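PDB 6UUK: muramoyltetrapeptide carboxypeptidase from Oxalobacter formigenes OXCC13, which probably acts as a serine-type carboxypeptidase of the S66 family, cleaving muramoyl tetrapeptides of the bacterial cell wall. Local coordinates for residues G221-L226 and Y253-M258; Q261-E264 and L268-Q271; G277-F282 and Y291-M296; W299-S302 and P307-T310; H330-S333 and I338-D341. One frame throughout, in Å; residues are numbered along the deposited sequence.

Along the chain the five contacts run in series, each closing before the next opens, so none nests in or crosses another. Contact 1 closes the longest loop, bringing helix 223-228 against helix 252-264 around strand 242-248. Contact 2 closes the short turn leaving helix 252-264 and touches contact 1 through L262. Contacts 3 and 4 bind the two ends of helix 293-303, the first to strand 273-280 and the second to strand 308-310, within one beta-alpha-beta unit; contact 3 also meets contact 1 at V255. Contact 5 closes a hairpin on the same seven-stranded sheet, and its I338 and L331 touch V309 of contact 4.

Contact 1 of 5, residues G221-L226 and Y253-M258; sequences GNLTML and YRVERM
V255 is the first residue of 253-258 to reach the other segment, and one methyl does the work: V255 CG1 lies 3.7 Å from L223 CD2. The two side chains run at about a right angle to each other. V255 holds CG1 opposite its backbone N (chi1 -180°), directed at L223, while L223 CD2 also approaches the V255 carbonyl O, at 3.8 Å. E256, next in sequence, turns its CB away and forms a salt bridge with R131 of the second subunit.

Helix 252-264 follows strand 242-248 and leads to the parallel strand 273-280, a beta-alpha-beta crossover. Helix 223-228, which it meets here, begins straight after strand 213-222. N222 is the N-cap of helix 223-228: N222 OD1 accepts from M225 N at 3.1 Å, with the donor in the carbonyl plane on a lone pair. N222 ND2 makes a weak hydrogen bond to E246, predicted to belong to the charge relay system.

M258, a selenomethionine, carries the rest of the contact. Its CB packs 3.8 Å from L223 CG. Beyond CG the chain is extended and takes the selenium to T224, where M258 SE lies 3.6 Å from T224 CA. T224 OG1 is equally close to M258 SE, at 3.6 Å, but its hydrogen bond goes to D247 OD2. The terminal M258 CE meets the methyl of the same threonine, 3.8 Å from T224 CG2.

Contact 2 of 5, residues Q261-E264 and L268-Q271; sequences QLDE and LKKQ
One backbone hydrogen bond joins L268 to L262: L268 N donates to L262 O over 3.2 Å, with an angle of 150° at the hydrogen. It spans six residues instead of the four of a regular helical bond, and the donor sits 38° out of the carbonyl plane, hence not on a lone pair. The bond turns the chain back against the last turn of helix 252-264.

The charged pair is looser. D263 OD1 and K269 NZ form a long salt bridge of 3.6 Å, the two side chains running at about a right angle. A bend at chi4 (-61°) turns NZ back toward D263 OD1, while K269 CE passes 3.4 Å from D263 O. The ammonium thus lies near the C-terminal end of helix 252-264. D263 OD2 has a second, weak and long ion pair with R303.

This is the helix-to-strand turn between helix 252-264 and strand 273-280 of the parallel part of the C-terminal sheet. On the far side of the helix, Q261 and E264 make hydrogen bonds to the second subunit, to A230 and W234 respectively.

Apolar packing centres on L268, whose two methyls part between neighbouring residues. L268 CD2 meets L262 CB at 3.8 Å, and L268 CD1 meets D263 CB at 3.7 Å. Between these branches, L268 CG lies 3.5 Å from L262 O, the same oxygen that its backbone N grips. L304 also touches both D263 and L268.

Contact 3 of 5, residues G277-F282 and Y291-M296; sequences GHFSEF and YDFNAM
F293 reaches across to F279 and F282, and its ring does all the touching. CB leaves the backbone with CG anti to N (chi1 -157°), which aims the ring at strand 273-280 from the first turn of helix 293-303. Along the near side of the ring, F293 CD1 meets F282 CE2 at 3.7 Å. F293 CD1 arrives at the edge of the F282 ring and close to its plane, and F282 CZ flanks the same atom. One atom further on, F293 CE1 changes partner and lies 3.7 Å from F279 CB. It is also 3.9 Å from F279 CG, where the F279 ring begins. At the tip, F293 CZ reaches F279 CD2, again at 3.9 Å. The ring centroids of F279 and F293 stand 5.7 Å apart, the rings inclined to each other at 44°. One face of the F293 ring is met off-centre by M296 CE, a selenomethionine methyl from the next turn.

The start of this helix is fixed separately. D292 is the N-cap, and D292 OD1 accepts from A295 N at 3.1 Å in a nearly straight bond, 165° at the hydrogen.

The three phenylalanines, all partly exposed, tie the end of strand 273-280 and the loop after it to the beginning of helix 293-303, within the beta-alpha-beta unit that ends at strand 308-310. The F279 side chain lies about 5 Å from that of E246, a predicted charge-relay residue. F279 also packs on V245 and D247 of strand 242-248 and on V255 of helix 252-264, while F282 touches P252 at the start of that helix.

Contact 4 of 5, residues W299-S302 and P307-T310; sequences WLRS and PVVT
R301 holds the carbonyl of V308 with two weak hydrogen bonds from one guanidinium. The shorter runs 3.1 Å from R301 NH2 to V308 O, and the other 3.3 Å from R301 NE to V308 O. Their angles at the hydrogen, 131° and 128°, are far from straight, as expected when two N-H groups share a single oxygen. These bonds join the helix and the last strand of the beta-alpha-beta unit made of strand 273-280, helix 293-303 and strand 308-310.

P307 and V309 make backbone bonds to L274 of the neighbouring strand, and V309 also to L276. The carbonyl of V308 is directed to the other side, consistent with the place of 308-310 as an outermost strand of the sheet within this chain. The arginine gets there by an extended run from CG to NE, with CG anti to its carbonyl carbon (chi1 -70°). R301 NH1 turns to a further oxygen through a weak hydrogen bond to the backbone O of D208.

Moving outward, R301 NH2 also lies 3.6 Å from the T310 methyl, CG2. The hydroxyl of T310 is taken up by hydrogen bonds with S206 and N209. The aliphatic part of the arginine lies against V308, R301 CG being 3.9 Å from V308 CB. V308 CB in turn borders the guanidinium at its edge, in plane.

Past the arginine, L300 packs on the valine from the side of helix 293-303 that faces the sheet, where it also touches L274; the L300 and V308 side chains cross at about a right angle. There L300 CD2 sits 4.2 Å from each of the V308 methyls, CG1 and CG2.

Contact 5 of 5, residues H330-S333 and I338-D341; sequences HLMS and IQLD
M332 O is approached by two groups of the opposite strand: Q339 N donates to it over 2.7 Å at an angle of 160°, and I338 CA, a weaker C-H donor, lies 3.2 Å from it. The two strands form a beta hairpin, antiparallel at 171° between their directions, in the mixed sheet of the C-terminal domain. M332 and Q339 are a hydrogen-bonded pair, and M332 N completes it with a 2.8 Å bond to Q339 O. H330 and D341 form the second such pair, whereas L331 with L340 and S333 with I338 are non-hydrogen-bonded.

One face bears L331, S333, I338 and L340. There L331 CD1 stands 4.0 Å from L340 CD1 and just as far from I338 CG2, while V309 of strand 308-310 touches both L331 and I338. S333 OG turns to the backbone of V212 and P210.

The face with H330, M332, Q339 and D341 is more polar. Q339 NE2 donates in its own amide plane to the syn lone pair of D341 OD1, at 3.1 Å and an almost straight 170°, bridging residues two apart on one strand. Selenomethionine M332 runs alongside Q339 in the same direction. A bend at chi3 curls its methyl back across the strand pair, and M332 CE ends 3.8 Å from Q339 CG and 3.3 Å from D341 OD2.

Contact 1 of 5, residues G221-L226 and Y253-M258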
# COMPACT_ATOMS: atom_id res chain seq x y z
N GLY B 221 -9.81 0.04 10.31
CA GLY B 221 -8.89 -0.91 10.91
C GLY B 221 -7.44 -0.60 10.63
O GLY B 221 -6.94 0.47 11.00
N ASN B 222 -6.74 -1.53 9.98
CA ASN B 222 -5.33 -1.33 9.66
C ASN B 222 -5.20 -0.46 8.42
O ASN B 222 -5.89 -0.68 7.41
CB ASN B 222 -4.65 -2.68 9.44
CG ASN B 222 -3.16 -2.54 9.19
OD1 ASN B 222 -2.72 -2.49 8.05
ND2 ASN B 222 -2.38 -2.49 10.26
N LEU B 223 -4.32 0.54 8.49
CA LEU B 223 -4.18 1.49 7.38
C LEU B 223 -3.63 0.82 6.13
O LEU B 223 -4.04 1.14 5.01
CB LEU B 223 -3.30 2.66 7.81
CG LEU B 223 -3.04 3.73 6.74
CD1 LEU B 223 -4.35 4.34 6.26
CD2 LEU B 223 -2.11 4.80 7.26
N THR B 224 -2.68 -0.11 6.30
CA THR B 224 -2.10 -0.79 5.15
C THR B 224 -3.13 -1.67 4.45
O THR B 224 -3.15 -1.76 3.22
CB THR B 224 -0.89 -1.61 5.57
OG1 THR B 224 0.06 -0.76 6.24
CG2 THR B 224 -0.22 -2.25 4.37
N MSE B 225 -4.01 -2.31 5.22
CA MSE B 225 -5.01 -3.20 4.65
C MSE B 225 -6.16 -2.41 4.03
O MSE B 225 -6.81 -2.88 3.09
CB MSE B 225 -5.54 -4.16 5.72
CG MSE B 225 -4.45 -4.85 6.51
SE MSE B 225 -3.14 -5.74 5.36
CE MSE B 225 -1.73 -6.02 6.68
N LEU B 226 -6.41 -1.21 4.55
CA LEU B 226 -7.45 -0.36 3.99
C LEU B 226 -7.00 0.27 2.67
O LEU B 226 -7.76 0.30 1.70
CB LEU B 226 -7.86 0.72 4.99
CG LEU B 226 -8.72 0.25 6.16
CD1 LEU B 226 -9.02 1.40 7.11
CD2 LEU B 226 -10.00 -0.39 5.66
N TYR B 253 5.47 9.59 6.68
CA TYR B 253 5.25 9.82 5.25
C TYR B 253 4.57 8.62 4.60
O TYR B 253 3.81 8.79 3.64
CB TYR B 253 6.56 10.16 4.54
CG TYR B 253 7.42 8.97 4.15
CD1 TYR B 253 7.27 8.36 2.91
CD2 TYR B 253 8.41 8.49 5.00
CE1 TYR B 253 8.06 7.29 2.54
CE2 TYR B 253 9.20 7.42 4.64
CZ TYR B 253 9.03 6.82 3.41
OH TYR B 253 9.82 5.76 3.05
N ARG B 254 4.83 7.41 5.11
CA ARG B 254 4.08 6.25 4.64
C ARG B 254 2.63 6.30 5.12
O ARG B 254 1.74 5.76 4.46
CB ARG B 254 4.75 4.96 5.12
CG ARG B 254 6.23 4.87 4.80
CD ARG B 254 6.83 3.58 5.35
NE ARG B 254 8.28 3.54 5.19
CZ ARG B 254 8.90 3.00 4.14
NH1 ARG B 254 8.19 2.47 3.16
NH2 ARG B 254 10.22 3.01 4.08
N VAL B 255 2.39 6.93 6.27
CA VAL B 255 1.02 7.10 6.76
C VAL B 255 0.28 8.11 5.90
O VAL B 255 -0.87 7.89 5.50
CB VAL B 255 1.03 7.51 8.24
CG1 VAL B 255 -0.39 7.67 8.76
CG2 VAL B 255 1.79 6.48 9.07
N GLU B 256 0.92 9.25 5.61
CA GLU B 256 0.30 10.26 4.76
C GLU B 256 0.07 9.74 3.35
O GLU B 256 -0.91 10.12 2.70
CB GLU B 256 1.17 11.51 4.72
CG GLU B 256 0.47 12.74 4.17
CD GLU B 256 1.41 13.91 3.98
OE1 GLU B 256 2.14 13.93 2.96
OE2 GLU B 256 1.44 14.81 4.85
N ARG B 257 0.95 8.87 2.87
CA ARG B 257 0.81 8.32 1.52
C ARG B 257 -0.45 7.48 1.40
O ARG B 257 -1.26 7.69 0.49
CB ARG B 257 2.05 7.51 1.16
CG ARG B 257 2.06 6.93 -0.24
CD ARG B 257 3.36 6.18 -0.49
NE ARG B 257 3.61 5.18 0.55
CZ ARG B 257 4.77 4.57 0.73
NH1 ARG B 257 5.80 4.85 -0.06
NH2 ARG B 257 4.91 3.67 1.70
N MSE B 258 -0.63 6.53 2.31
CA MSE B 258 -1.80 5.66 2.28
C MSE B 258 -3.08 6.42 2.58
O MSE B 258 -4.16 6.06 2.11
CB MSE B 258 -1.62 4.50 3.26
CG MSE B 258 -0.51 3.54 2.87
SE MSE B 258 -0.22 2.12 4.17
CE MSE B 258 1.08 1.07 3.17

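Contact 2 of 5, residues Q261-E264 and L268-Q271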
# COMPACT_ATOMS: atom_id res chain seq x y z
N GLN B 261 -4.12 7.95 -0.69
CA GLN B 261 -4.81 7.01 -1.56
C GLN B 261 -6.29 6.91 -1.19
O GLN B 261 -7.16 6.87 -2.07
CB GLN B 261 -4.15 5.64 -1.49
CG GLN B 261 -4.80 4.59 -2.39
CD GLN B 261 -4.06 3.27 -2.38
OE1 GLN B 261 -3.26 3.00 -1.49
NE2 GLN B 261 -4.33 2.44 -3.39
N LEU B 262 -6.59 6.87 0.11
CA LEU B 262 -7.98 6.90 0.55
C LEU B 262 -8.65 8.23 0.27
O LEU B 262 -9.88 8.29 0.19
CB LEU B 262 -8.06 6.58 2.04
CG LEU B 262 -7.42 5.26 2.48
CD1 LEU B 262 -7.58 5.05 3.98
CD2 LEU B 262 -8.00 4.09 1.70
N ASP B 263 -7.87 9.31 0.13
CA ASP B 263 -8.46 10.60 -0.20
C ASP B 263 -8.64 10.77 -1.71
O ASP B 263 -9.69 11.25 -2.16
CB ASP B 263 -7.60 11.73 0.37
CG ASP B 263 -8.14 13.10 0.01
OD1 ASP B 263 -9.23 13.47 0.50
OD2 ASP B 263 -7.46 13.82 -0.75
N GLU B 264 -7.65 10.37 -2.50
CA GLU B 264 -7.77 10.46 -3.95
C GLU B 264 -8.83 9.49 -4.49
O GLU B 264 -9.52 9.81 -5.46
CB GLU B 264 -6.42 10.19 -4.62
CG GLU B 264 -5.38 11.27 -4.35
CD GLU B 264 -5.74 12.59 -5.00
OE1 GLU B 264 -6.47 12.58 -6.02
OE2 GLU B 264 -5.29 13.64 -4.49
N LEU B 268 -12.37 9.34 1.84
CA LEU B 268 -12.37 10.25 2.98
C LEU B 268 -13.37 11.39 2.81
O LEU B 268 -13.82 11.97 3.80
CB LEU B 268 -10.97 10.82 3.21
CG LEU B 268 -9.84 9.80 3.34
CD1 LEU B 268 -8.53 10.48 3.68
CD2 LEU B 268 -10.18 8.73 4.37
N LYS B 269 -13.72 11.73 1.56
CA LYS B 269 -14.61 12.87 1.33
C LYS B 269 -16.03 12.59 1.80
O LYS B 269 -16.77 13.53 2.12
CB LYS B 269 -14.61 13.23 -0.16
CG LYS B 269 -13.22 13.42 -0.75
CD LYS B 269 -13.29 13.63 -2.25
CE LYS B 269 -11.91 13.68 -2.88
NZ LYS B 269 -11.09 14.79 -2.34
N LYS B 270 -16.43 11.32 1.84
CA LYS B 270 -17.80 10.96 2.20
C LYS B 270 -18.00 10.77 3.70
O LYS B 270 -19.13 10.93 4.18
CB LYS B 270 -18.21 9.67 1.48
CG LYS B 270 -17.74 9.59 0.03
CD LYS B 270 -18.26 8.34 -0.64
CE LYS B 270 -17.53 8.07 -1.95
NZ LYS B 270 -17.54 9.25 -2.85
N GLN B 271 -16.94 10.45 4.44
CA GLN B 271 -17.07 10.18 5.86
C GLN B 271 -17.33 11.47 6.63
O GLN B 271 -17.15 12.58 6.13
CB GLN B 271 -15.82 9.48 6.39
CG GLN B 271 -15.36 8.32 5.53
CD GLN B 271 -16.43 7.26 5.34
OE1 GLN B 271 -17.14 6.91 6.28
NE2 GLN B 271 -16.55 6.75 4.12

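Contact 3 of 5, residues G277-F282 and Y291-M296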
# COMPACT_ATOMS: atom_id res chain seq x y z
N GLY B 277 -5.85 6.06 15.25
CA GLY B 277 -5.48 5.17 16.34
C GLY B 277 -4.00 5.27 16.66
O GLY B 277 -3.36 6.31 16.47
N HIS B 278 -3.45 4.17 17.16
CA HIS B 278 -2.04 4.13 17.52
C HIS B 278 -1.18 3.92 16.28
O HIS B 278 -1.40 2.98 15.51
CB HIS B 278 -1.77 3.01 18.54
CG HIS B 278 -2.16 3.37 19.94
ND1 HIS B 278 -1.58 4.42 20.63
CD2 HIS B 278 -3.06 2.81 20.78
CE1 HIS B 278 -2.11 4.49 21.83
NE2 HIS B 278 -3.01 3.53 21.96
N PHE B 279 -0.20 4.80 16.09
CA PHE B 279 0.83 4.66 15.07
C PHE B 279 2.16 4.67 15.83
O PHE B 279 2.74 5.72 16.08
CB PHE B 279 0.76 5.78 14.03
CG PHE B 279 -0.44 5.70 13.14
CD1 PHE B 279 -0.37 5.07 11.91
CD2 PHE B 279 -1.65 6.27 13.52
CE1 PHE B 279 -1.47 5.00 11.08
CE2 PHE B 279 -2.76 6.20 12.70
CZ PHE B 279 -2.67 5.56 11.47
N SER B 280 2.63 3.48 16.20
CA SER B 280 3.77 3.33 17.09
C SER B 280 4.98 2.78 16.35
O SER B 280 4.89 2.34 15.20
CB SER B 280 3.40 2.42 18.28
OG SER B 280 2.98 1.15 17.83
N GLU B 281 6.12 2.81 17.05
CA GLU B 281 7.39 2.29 16.55
C GLU B 281 7.79 2.97 15.24
O GLU B 281 7.72 2.40 14.15
CB GLU B 281 7.34 0.77 16.40
CG GLU B 281 7.16 0.04 17.72
CD GLU B 281 7.15 -1.46 17.57
OE1 GLU B 281 6.99 -1.94 16.43
OE2 GLU B 281 7.30 -2.16 18.59
N PHE B 282 8.22 4.22 15.39
CA PHE B 282 8.68 5.02 14.27
C PHE B 282 10.20 4.96 14.18
O PHE B 282 10.88 4.36 15.02
CB PHE B 282 8.22 6.47 14.40
CG PHE B 282 6.76 6.67 14.13
CD1 PHE B 282 5.96 5.60 13.75
CD2 PHE B 282 6.19 7.93 14.23
CE1 PHE B 282 4.62 5.79 13.49
CE2 PHE B 282 4.86 8.12 13.97
CZ PHE B 282 4.07 7.05 13.60
N TYR B 291 10.11 17.06 10.03
CA TYR B 291 8.93 16.30 9.63
C TYR B 291 8.69 15.16 10.60
O TYR B 291 9.61 14.40 10.93
CB TYR B 291 9.10 15.76 8.21
CG TYR B 291 7.84 15.14 7.65
CD1 TYR B 291 7.58 13.79 7.80
CD2 TYR B 291 6.91 15.91 6.97
CE1 TYR B 291 6.42 13.22 7.29
CE2 TYR B 291 5.75 15.36 6.45
CZ TYR B 291 5.52 14.01 6.62
OH TYR B 291 4.37 13.45 6.11
N ASP B 292 7.45 15.04 11.07
CA ASP B 292 7.08 14.01 12.02
C ASP B 292 5.57 13.78 11.92
O ASP B 292 4.97 14.06 10.88
CB ASP B 292 7.53 14.41 13.44
CG ASP B 292 7.13 15.83 13.80
OD1 ASP B 292 6.44 16.48 12.99
OD2 ASP B 292 7.52 16.29 14.89
N PHE B 293 4.97 13.28 12.99
CA PHE B 293 3.53 13.04 12.99
C PHE B 293 2.75 14.34 13.09
O PHE B 293 1.67 14.46 12.50
CB PHE B 293 3.15 12.10 14.13
CG PHE B 293 1.86 11.36 13.91
CD1 PHE B 293 1.85 10.10 13.35
CD2 PHE B 293 0.65 11.94 14.25
CE1 PHE B 293 0.67 9.42 13.15
CE2 PHE B 293 -0.55 11.27 14.05
CZ PHE B 293 -0.53 10.00 13.49
N ASN B 294 3.27 15.33 13.82
CA ASN B 294 2.56 16.60 13.95
C ASN B 294 2.56 17.37 12.64
O ASN B 294 1.54 17.94 12.25
CB ASN B 294 3.20 17.44 15.06
CG ASN B 294 3.00 16.84 16.44
OD1 ASN B 294 1.98 16.20 16.71
ND2 ASN B 294 3.97 17.04 17.32
N ALA B 295 3.70 17.39 11.94
CA ALA B 295 3.76 18.07 10.65
C ALA B 295 2.91 17.37 9.60
O ALA B 295 2.40 18.02 8.68
CB ALA B 295 5.21 18.17 10.18
N MSE B 296 2.74 16.06 9.72
CA MSE B 296 1.90 15.31 8.81
C MSE B 296 0.43 15.53 9.14
O MSE B 296 -0.40 15.67 8.24
CB MSE B 296 2.24 13.82 8.87
CG MSE B 296 1.46 12.95 7.90
SE MSE B 296 -0.24 12.30 8.60
CE MSE B 296 0.44 11.12 9.99

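Contact 4 of 5, residues W299-S302 and P307-T310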
# COMPACT_ATOMS: atom_id res chain seq x y z
N TRP B 299 -0.62 18.97 7.94
CA TRP B 299 -0.82 18.96 6.49
C TRP B 299 -2.05 18.14 6.11
O TRP B 299 -2.72 18.46 5.12
CB TRP B 299 0.42 18.41 5.79
CG TRP B 299 0.38 18.55 4.30
CD1 TRP B 299 0.89 19.58 3.56
CD2 TRP B 299 -0.20 17.63 3.36
NE1 TRP B 299 0.66 19.36 2.22
CE2 TRP B 299 -0.01 18.17 2.07
CE3 TRP B 299 -0.87 16.41 3.49
CZ2 TRP B 299 -0.46 17.53 0.92
CZ3 TRP B 299 -1.32 15.78 2.34
CH2 TRP B 299 -1.11 16.34 1.08
N LEU B 300 -2.35 17.09 6.87
CA LEU B 300 -3.54 16.29 6.59
C LEU B 300 -4.81 17.07 6.86
O LEU B 300 -5.75 17.04 6.05
CB LEU B 300 -3.51 15.01 7.42
CG LEU B 300 -4.63 14.00 7.18
CD1 LEU B 300 -4.45 13.31 5.83
CD2 LEU B 300 -4.71 12.99 8.31
N ARG B 301 -4.87 17.78 7.99
CA ARG B 301 -6.07 18.55 8.32
C ARG B 301 -6.26 19.73 7.37
O ARG B 301 -7.40 20.15 7.14
CB ARG B 301 -5.99 19.03 9.77
CG ARG B 301 -6.14 17.91 10.79
CD ARG B 301 -5.77 18.36 12.19
NE ARG B 301 -6.06 17.33 13.18
CZ ARG B 301 -5.67 17.39 14.45
NH1 ARG B 301 -4.95 18.41 14.88
NH2 ARG B 301 -5.99 16.41 15.29
N SER B 302 -5.17 20.27 6.83
CA SER B 302 -5.30 21.33 5.83
C SER B 302 -5.79 20.78 4.50
O SER B 302 -6.52 21.47 3.78
CB SER B 302 -3.97 22.06 5.65
OG SER B 302 -3.56 22.68 6.86
N PRO B 307 -13.12 16.55 9.70
CA PRO B 307 -12.28 16.71 10.89
C PRO B 307 -11.51 15.44 11.20
O PRO B 307 -12.02 14.33 11.05
CB PRO B 307 -13.29 17.05 11.99
CG PRO B 307 -14.56 16.44 11.52
CD PRO B 307 -14.55 16.58 10.02
N VAL B 308 -10.27 15.61 11.65
CA VAL B 308 -9.39 14.50 12.00
C VAL B 308 -9.19 14.53 13.51
O VAL B 308 -8.68 15.51 14.06
CB VAL B 308 -8.04 14.59 11.26
CG1 VAL B 308 -7.15 13.42 11.65
CG2 VAL B 308 -8.27 14.61 9.76
N VAL B 309 -9.57 13.44 14.17
CA VAL B 309 -9.48 13.31 15.62
C VAL B 309 -8.44 12.25 15.95
O VAL B 309 -8.46 11.16 15.37
CB VAL B 309 -10.84 12.95 16.24
CG1 VAL B 309 -10.71 12.74 17.74
CG2 VAL B 309 -11.86 14.04 15.94
N THR B 310 -7.53 12.58 16.86
CA THR B 310 -6.45 11.68 17.25
C THR B 310 -6.64 11.22 18.69
O THR B 310 -7.49 11.73 19.43
CB THR B 310 -5.09 12.36 17.09
OG1 THR B 310 -4.95 13.39 18.08
CG2 THR B 310 -4.96 12.97 15.71

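Contact 5 of 5, residues H330-S333 and I338-D341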
# COMPACT_ATOMS: atom_id res chain seq x y z
N HIS B 330 -20.83 7.31 17.99
CA HIS B 330 -21.15 8.69 18.34
C HIS B 330 -19.86 9.34 18.83
O HIS B 330 -19.44 9.12 19.97
CB HIS B 330 -22.24 8.75 19.41
CG HIS B 330 -22.69 10.14 19.74
ND1 HIS B 330 -22.32 11.24 18.99
CD2 HIS B 330 -23.48 10.61 20.73
CE1 HIS B 330 -22.87 12.33 19.51
NE2 HIS B 330 -23.57 11.97 20.57
N LEU B 331 -19.23 10.14 17.97
CA LEU B 331 -17.95 10.76 18.28
C LEU B 331 -18.17 12.15 18.85
O LEU B 331 -18.88 12.97 18.26
CB LEU B 331 -17.07 10.83 17.03
CG LEU B 331 -15.67 11.42 17.23
CD1 LEU B 331 -14.89 10.63 18.27
CD2 LEU B 331 -14.92 11.45 15.90
N MSE B 332 -17.55 12.41 20.00
CA MSE B 332 -17.67 13.70 20.67
C MSE B 332 -16.31 14.16 21.19
O MSE B 332 -15.67 13.46 21.98
CB MSE B 332 -18.67 13.63 21.82
CG MSE B 332 -20.10 13.36 21.38
SE MSE B 332 -21.25 12.84 22.86
CE MSE B 332 -20.41 11.14 23.31
N SER B 333 -15.88 15.35 20.77
CA SER B 333 -14.62 15.94 21.20
C SER B 333 -14.90 17.31 21.80
O SER B 333 -15.57 18.14 21.18
CB SER B 333 -13.63 16.05 20.04
OG SER B 333 -14.18 16.79 18.97
N ILE B 338 -12.34 13.60 24.61
CA ILE B 338 -12.92 12.91 23.47
C ILE B 338 -13.62 11.65 23.97
O ILE B 338 -13.09 10.93 24.82
CB ILE B 338 -11.85 12.55 22.42
CG1 ILE B 338 -10.94 13.76 22.17
CG2 ILE B 338 -12.52 12.12 21.12
CD1 ILE B 338 -9.83 13.49 21.19
N GLN B 339 -14.82 11.41 23.44
CA GLN B 339 -15.64 10.28 23.85
C GLN B 339 -16.27 9.65 22.61
O GLN B 339 -16.71 10.35 21.71
CB GLN B 339 -16.73 10.71 24.84
CG GLN B 339 -17.62 9.58 25.34
CD GLN B 339 -18.53 10.03 26.47
OE1 GLN B 339 -18.20 10.96 27.22
NE2 GLN B 339 -19.67 9.37 26.60
N LEU B 340 -16.30 8.31 22.58
CA LEU B 340 -16.81 7.56 21.44
C LEU B 340 -17.77 6.49 21.94
O LEU B 340 -17.33 5.45 22.45
CB LEU B 340 -15.67 6.95 20.63
CG LEU B 340 -16.06 6.15 19.39
CD1 LEU B 340 -16.69 7.07 18.35
CD2 LEU B 340 -14.85 5.43 18.81
N ASP B 341 -19.07 6.73 21.80
CA ASP B 341 -20.09 5.75 22.14
C ASP B 341 -20.44 4.92 20.92
O ASP B 341 -20.61 5.45 19.82
CB ASP B 341 -21.34 6.44 22.69
CG ASP B 341 -21.04 7.34 23.87
OD1 ASP B 341 -20.02 7.12 24.55
OD2 ASP B 341 -21.84 8.27 24.12